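Local coordinates for protein putative peptidase (Parabacteroides merdae, PDB 4L8K) that probably hydrolyses peptide bonds as a serine peptidase of family S41, whose catalytic domain belongs to the ClpP/crotonase clan, at residues 214-219 against 301-306; 237-242 against 283-288. All coordinates share one frame; numbering follows the deposited sequence.

Following the chain from the N terminus, the first segment met is 214-219, on strand 213-217, and helix 224-232 leads from it to strand 238-242. Contact 2 then closes a loop of 40 residues, without helix, by laying 283-288 in parallel beside 237-242 at the edge of the mixed sheet. Contact 1 closes the wider loop when helix 301-311 returns to strand 213-217, so contact 2 is nested inside it. Their centres lie about 7 Å apart. Val-215 is hydrogen-bonded through its backbone to Thr-239 and Met-241, while Met-241 also packs on the helix of contact 1. Together they tie the sheet edge and one sheet face to the C-terminal helix.

Contact 1: 214-219 against 301-306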
loop_
_atom_site.group_PDB
_atom_site.type_symbol
_atom_site.label_atom_id
_atom_site.label_comp_id
_atom_site.label_asym_id
_atom_site.label_seq_id
_atom_site.Cartn_x
_atom_site.Cartn_y
_atom_site.Cartn_z
ATOM N N ILE A 214 4.686 -11.185 12.273
ATOM C CA ILE A 214 5.475 -10.794 11.114
ATOM C C ILE A 214 4.493 -10.357 10.030
ATOM O O ILE A 214 3.672 -11.160 9.609
ATOM C CB ILE A 214 6.507 -11.829 10.570
ATOM C CG1 ILE A 214 7.333 -12.538 11.707
ATOM C CG2 ILE A 214 7.392 -11.185 9.498
ATOM C CD1 ILE A 214 8.232 -11.668 12.570
ATOM N N VAL A 215 4.556 -9.092 9.607
ATOM C CA VAL A 215 3.726 -8.554 8.520
ATOM C C VAL A 215 4.566 -8.661 7.241
ATOM O O VAL A 215 5.705 -8.194 7.216
ATOM C CB VAL A 215 3.177 -7.110 8.785
ATOM C CG1 VAL A 215 2.468 -6.535 7.545
ATOM C CG2 VAL A 215 2.236 -7.086 9.992
ATOM N N LEU A 216 4.041 -9.342 6.212
ATOM C CA LEU A 216 4.772 -9.521 4.954
ATOM C C LEU A 216 4.312 -8.512 3.930
ATOM O O LEU A 216 3.111 -8.357 3.715
ATOM C CB LEU A 216 4.627 -10.957 4.387
ATOM C CG LEU A 216 4.948 -12.159 5.300
ATOM C CD1 LEU A 216 5.041 -13.431 4.470
ATOM C CD2 LEU A 216 6.286 -11.982 6.076
ATOM N N THR A 217 5.262 -7.778 3.329
ATOM C CA THR A 217 4.954 -6.743 2.345
ATOM C C THR A 217 5.797 -6.883 1.068
ATOM O O THR A 217 6.880 -7.473 1.085
ATOM C CB THR A 217 5.172 -5.314 2.945
ATOM O OG1 THR A 217 6.537 -5.126 3.275
ATOM C CG2 THR A 217 4.327 -5.042 4.165
ATOM N N ASN A 218 5.296 -6.322 -0.028
ATOM C CA ASN A 218 6.010 -6.231 -1.293
ATOM C C ASN A 218 5.573 -4.937 -1.980
ATOM O O ASN A 218 4.724 -4.239 -1.441
ATOM C CB ASN A 218 5.852 -7.488 -2.190
ATOM C CG ASN A 218 4.483 -7.763 -2.742
ATOM O OD1 ASN A 218 3.512 -7.052 -2.478
ATOM N ND2 ASN A 218 4.380 -8.827 -3.509
ATOM N N ARG A 219 6.179 -4.584 -3.119
ATOM C CA ARG A 219 5.845 -3.377 -3.870
ATOM C C ARG A 219 4.368 -3.353 -4.279
ATOM O O ARG A 219 3.800 -2.284 -4.500
ATOM C CB ARG A 219 6.753 -3.245 -5.121
ATOM C CG ARG A 219 6.796 -1.839 -5.715
ATOM C CD ARG A 219 7.240 -0.769 -4.730
ATOM N NE ARG A 219 7.348 0.469 -5.475
ATOM C CZ ARG A 219 7.645 1.661 -4.981
ATOM N NH1 ARG A 219 7.708 1.848 -3.666
ATOM N NH2 ARG A 219 7.802 2.694 -5.790
ATOM N N THR A 301 11.044 -17.607 0.191
ATOM C CA THR A 301 12.130 -17.088 1.041
ATOM C C THR A 301 11.599 -16.206 2.187
ATOM O O THR A 301 12.094 -16.312 3.315
ATOM C CB THR A 301 13.145 -16.298 0.185
ATOM O OG1 THR A 301 13.354 -17.012 -1.029
ATOM C CG2 THR A 301 14.495 -16.102 0.882
ATOM N N ILE A 302 10.569 -15.379 1.897
ATOM C CA ILE A 302 9.981 -14.453 2.852
ATOM C C ILE A 302 9.193 -15.226 3.919
ATOM O O ILE A 302 9.420 -14.980 5.108
ATOM C CB ILE A 302 9.146 -13.342 2.136
ATOM C CG1 ILE A 302 10.017 -12.666 1.041
ATOM C CG2 ILE A 302 8.658 -12.313 3.166
ATOM C CD1 ILE A 302 9.318 -11.628 0.128
ATOM N N ILE A 303 8.321 -16.183 3.519
ATOM C CA ILE A 303 7.585 -16.978 4.511
ATOM C C ILE A 303 8.596 -17.762 5.391
ATOM O O ILE A 303 8.450 -17.769 6.618
ATOM C CB ILE A 303 6.501 -17.897 3.880
ATOM C CG1 ILE A 303 5.413 -17.059 3.156
ATOM C CG2 ILE A 303 5.855 -18.832 4.951
ATOM C CD1 ILE A 303 4.372 -17.914 2.297
ATOM N N GLU A 304 9.649 -18.357 4.762
ATOM C CA GLU A 304 10.655 -19.143 5.485
ATOM C C GLU A 304 11.442 -18.300 6.502
ATOM O O GLU A 304 11.633 -18.751 7.630
ATOM C CB GLU A 304 11.620 -19.841 4.527
ATOM C CG GLU A 304 10.963 -20.906 3.672
ATOM C CD GLU A 304 10.395 -22.120 4.380
ATOM O OE1 GLU A 304 10.782 -22.395 5.536
ATOM O OE2 GLU A 304 9.582 -22.825 3.748
ATOM N N ALA A 305 11.859 -17.072 6.117
ATOM C CA ALA A 305 12.582 -16.159 7.012
ATOM C C ALA A 305 11.685 -15.761 8.193
ATOM O O ALA A 305 12.152 -15.755 9.326
ATOM C CB ALA A 305 13.052 -14.930 6.250
ATOM N N ALA A 306 10.383 -15.514 7.921
ATOM C CA ALA A 306 9.392 -15.147 8.936
ATOM C C ALA A 306 9.198 -16.321 9.917
ATOM O O ALA A 306 9.196 -16.102 11.135
ATOM C CB ALA A 306 8.078 -14.754 8.264
#
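Leu-216 lays its two methyl groups over the helix 301-306, where they meet three residues, all buried like the leucine itself. CD2 packs on CG2 of Ile-302 at 3.8 Å and on CB of Ala-306 at 4.0 Å, so this one methyl touches side chains a helical turn apart. CD1 lies against CG1 of Ile-303 at 3.9 Å and also approaches CG2 of Ile-302. Leu-216 and Ile-302 run alongside one another in opposite senses, while the side chain of Ile-303 lies across the leucine, roughly perpendicular to it. In Ile-302, CG2 stands anti to the backbone N, and this branch does the touching.

Two residues earlier on the same face of the strand, Ile-214 presents CG2 to CB of Ala-306 at 3.8 Å. Its chi1 of -44° turns CG1 beside the backbone N, which leaves CG2 as the branch that meets the alanine methyl. The small Ala-306 allows a close approach here, with its CA 6.2 Å from that of Ile-214, while CA of Leu-216 and CA of Ile-302 are 7.5 Å apart.

This is the layered packing of an alpha/beta domain, as in the ClpP/crotonase clan: a helix lies over one face of the mixed sheet, and the axis of its segment 301-306 passes 9.8 Å from that of strand 214-217, almost antiparallel to it at 166°. On the opposite face, Val-215 and Thr-217 meet helix 224-232, so the strand is sandwiched between helices. Strand 149-153 extends the apolar patch, with Ile-151 touching both Leu-216 and Ala-306, and Arg-155 in the loop beyond it packs against Leu-216 and Ile-303.

Contact 2: 237-242 against 283-288; sequences QVTVMG and DPDTAV
Asp-285 reaches back to the neighbouring strand, where its OD2 accepts a nearly straight hydrogen bond (170°) from Val-240 N at 2.9 Å, through the lone pair anti to the other carboxylate oxygen. With CG anti to its own carbonyl carbon (chi1 -68°), the carboxylate is carried toward that N-H. A water joins the same OD2 to Val-238 O.

Backbone bonds continue the pairing in parallel register. Val-240 O receives Thr-286 N at 3.2 Å, and more weakly Asp-285 N from a bent angle. Gly-242 N donates to Thr-286 O, and Gly-242 O accepts Val-288 N at 3.0 Å. CA-H...O contacts supplement them, including one from CA of Met-241 to Thr-286 O. The short strand 286-287 thereby forms the last strand of the mixed sheet within this chain.

Apolar contacts fall on both faces. Selenomethionine Met-241 brings CG to 3.6 Å from CG2 of Val-288, and these side chains also touch helix 301-311. On the other face, CG1 of Val-240 crosses Pro-284 at about a right angle, 4.1 Å from its CB.

Close packing on a peptide is a separate matter: the proline ring continues over Gly-242, placing CG of Pro-284 3.4 Å from Gly-242 O. That glycine has a positive phi of 125°, at which a side chain would collide with the carbonyl oxygen of Met-241.

Just before strand 286-287 begins, the Asp-285 carboxylate takes the Val-240 N-H in the place of a strand carbonyl; the proximity of this N-H and the water probably stabilises its negative charge.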
loop_
_atom_site.group_PDB
_atom_site.type_symbol
_atom_site.label_atom_id
_atom_site.label_comp_id
_atom_site.label_asym_id
_atom_site.label_seq_id
_atom_site.Cartn_x
_atom_site.Cartn_y
_atom_site.Cartn_z
ATOM N N GLN A 237 5.165 -5.756 19.179
ATOM C CA GLN A 237 5.232 -7.177 18.829
ATOM C C GLN A 237 5.345 -7.393 17.317
ATOM O O GLN A 237 5.513 -8.540 16.894
ATOM C CB GLN A 237 4.021 -7.958 19.389
ATOM C CG GLN A 237 2.708 -7.783 18.602
ATOM C CD GLN A 237 1.879 -6.591 18.997
ATOM O OE1 GLN A 237 2.384 -5.509 19.357
ATOM N NE2 GLN A 237 0.570 -6.772 18.915
ATOM N N VAL A 238 5.303 -6.319 16.519
ATOM C CA VAL A 238 5.285 -6.452 15.059
ATOM C C VAL A 238 6.656 -6.208 14.402
ATOM O O VAL A 238 7.323 -5.208 14.681
ATOM C CB VAL A 238 4.202 -5.523 14.405
ATOM C CG1 VAL A 238 4.254 -5.568 12.877
ATOM C CG2 VAL A 238 2.792 -5.842 14.904
ATOM N N THR A 239 7.019 -7.114 13.479
ATOM C CA THR A 239 8.151 -6.976 12.568
ATOM C C THR A 239 7.571 -6.990 11.151
ATOM O O THR A 239 6.749 -7.851 10.842
ATOM C CB THR A 239 9.212 -8.063 12.765
ATOM O OG1 THR A 239 9.602 -8.094 14.130
ATOM C CG2 THR A 239 10.434 -7.846 11.873
ATOM N N VAL A 240 7.959 -6.027 10.319
ATOM C CA VAL A 240 7.563 -5.965 8.921
ATOM C C VAL A 240 8.716 -6.559 8.108
ATOM O O VAL A 240 9.876 -6.193 8.292
ATOM C CB VAL A 240 7.161 -4.538 8.439
ATOM C CG1 VAL A 240 6.759 -4.557 6.951
ATOM C CG2 VAL A 240 6.020 -3.977 9.293
HETATM N N MSE A 241 8.393 -7.502 7.218
HETATM C CA MSE A 241 9.406 -8.185 6.434
HETATM C C MSE A 241 9.004 -8.273 4.951
HETATM O O MSE A 241 7.835 -8.399 4.638
HETATM C CB MSE A 241 9.598 -9.575 7.054
HETATM C CG MSE A 241 10.534 -10.500 6.289
HETATM SE SE MSE A 241 10.720 -12.184 7.216
HETATM C CE MSE A 241 11.409 -11.667 8.874
ATOM N N GLY A 242 10.000 -8.258 4.072
ATOM C CA GLY A 242 9.803 -8.392 2.642
ATOM C C GLY A 242 10.425 -7.237 1.892
ATOM O O GLY A 242 11.631 -6.990 2.003
ATOM N N ASP A 283 9.629 1.154 4.057
ATOM C CA ASP A 283 10.646 0.104 4.044
ATOM C C ASP A 283 10.348 -0.921 5.114
ATOM O O ASP A 283 9.973 -0.539 6.226
ATOM C CB ASP A 283 12.059 0.694 4.251
ATOM C CG ASP A 283 12.636 1.384 3.019
ATOM O OD1 ASP A 283 12.280 0.988 1.888
ATOM O OD2 ASP A 283 13.439 2.321 3.187
ATOM N N PRO A 284 10.542 -2.226 4.838
ATOM C CA PRO A 284 10.332 -3.231 5.905
ATOM C C PRO A 284 11.400 -3.106 7.008
ATOM O O PRO A 284 12.411 -2.437 6.805
ATOM C CB PRO A 284 10.463 -4.558 5.148
ATOM C CG PRO A 284 11.394 -4.250 4.022
ATOM C CD PRO A 284 11.056 -2.853 3.592
ATOM N N ASP A 285 11.182 -3.754 8.161
ATOM C CA ASP A 285 12.190 -3.797 9.233
ATOM C C ASP A 285 13.345 -4.696 8.769
ATOM O O ASP A 285 14.505 -4.382 9.000
ATOM C CB ASP A 285 11.582 -4.326 10.545
ATOM C CG ASP A 285 10.588 -3.382 11.163
ATOM O OD1 ASP A 285 10.991 -2.263 11.536
ATOM O OD2 ASP A 285 9.417 -3.776 11.314
ATOM N N THR A 286 12.999 -5.796 8.071
ATOM C CA THR A 286 13.950 -6.759 7.544
ATOM C C THR A 286 13.651 -6.966 6.075
ATOM O O THR A 286 12.586 -7.481 5.729
ATOM C CB THR A 286 13.895 -8.088 8.341
ATOM O OG1 THR A 286 14.030 -7.800 9.731
ATOM C CG2 THR A 286 14.985 -9.081 7.908
ATOM N N ALA A 287 14.597 -6.558 5.212
ATOM C CA ALA A 287 14.462 -6.740 3.777
ATOM C C ALA A 287 14.746 -8.217 3.423
ATOM O O ALA A 287 15.793 -8.749 3.786
ATOM C CB ALA A 287 15.413 -5.802 3.031
ATOM N N VAL A 288 13.769 -8.891 2.789
ATOM C CA VAL A 288 13.865 -10.287 2.353
ATOM C C VAL A 288 13.255 -10.351 0.953
ATOM O O VAL A 288 12.163 -9.828 0.735
ATOM C CB VAL A 288 13.236 -11.355 3.327
ATOM C CG1 VAL A 288 13.540 -12.775 2.849
ATOM C CG2 VAL A 288 13.725 -11.193 4.763
HETATM O O HOH W 1 7.926 -2.907 13.216
#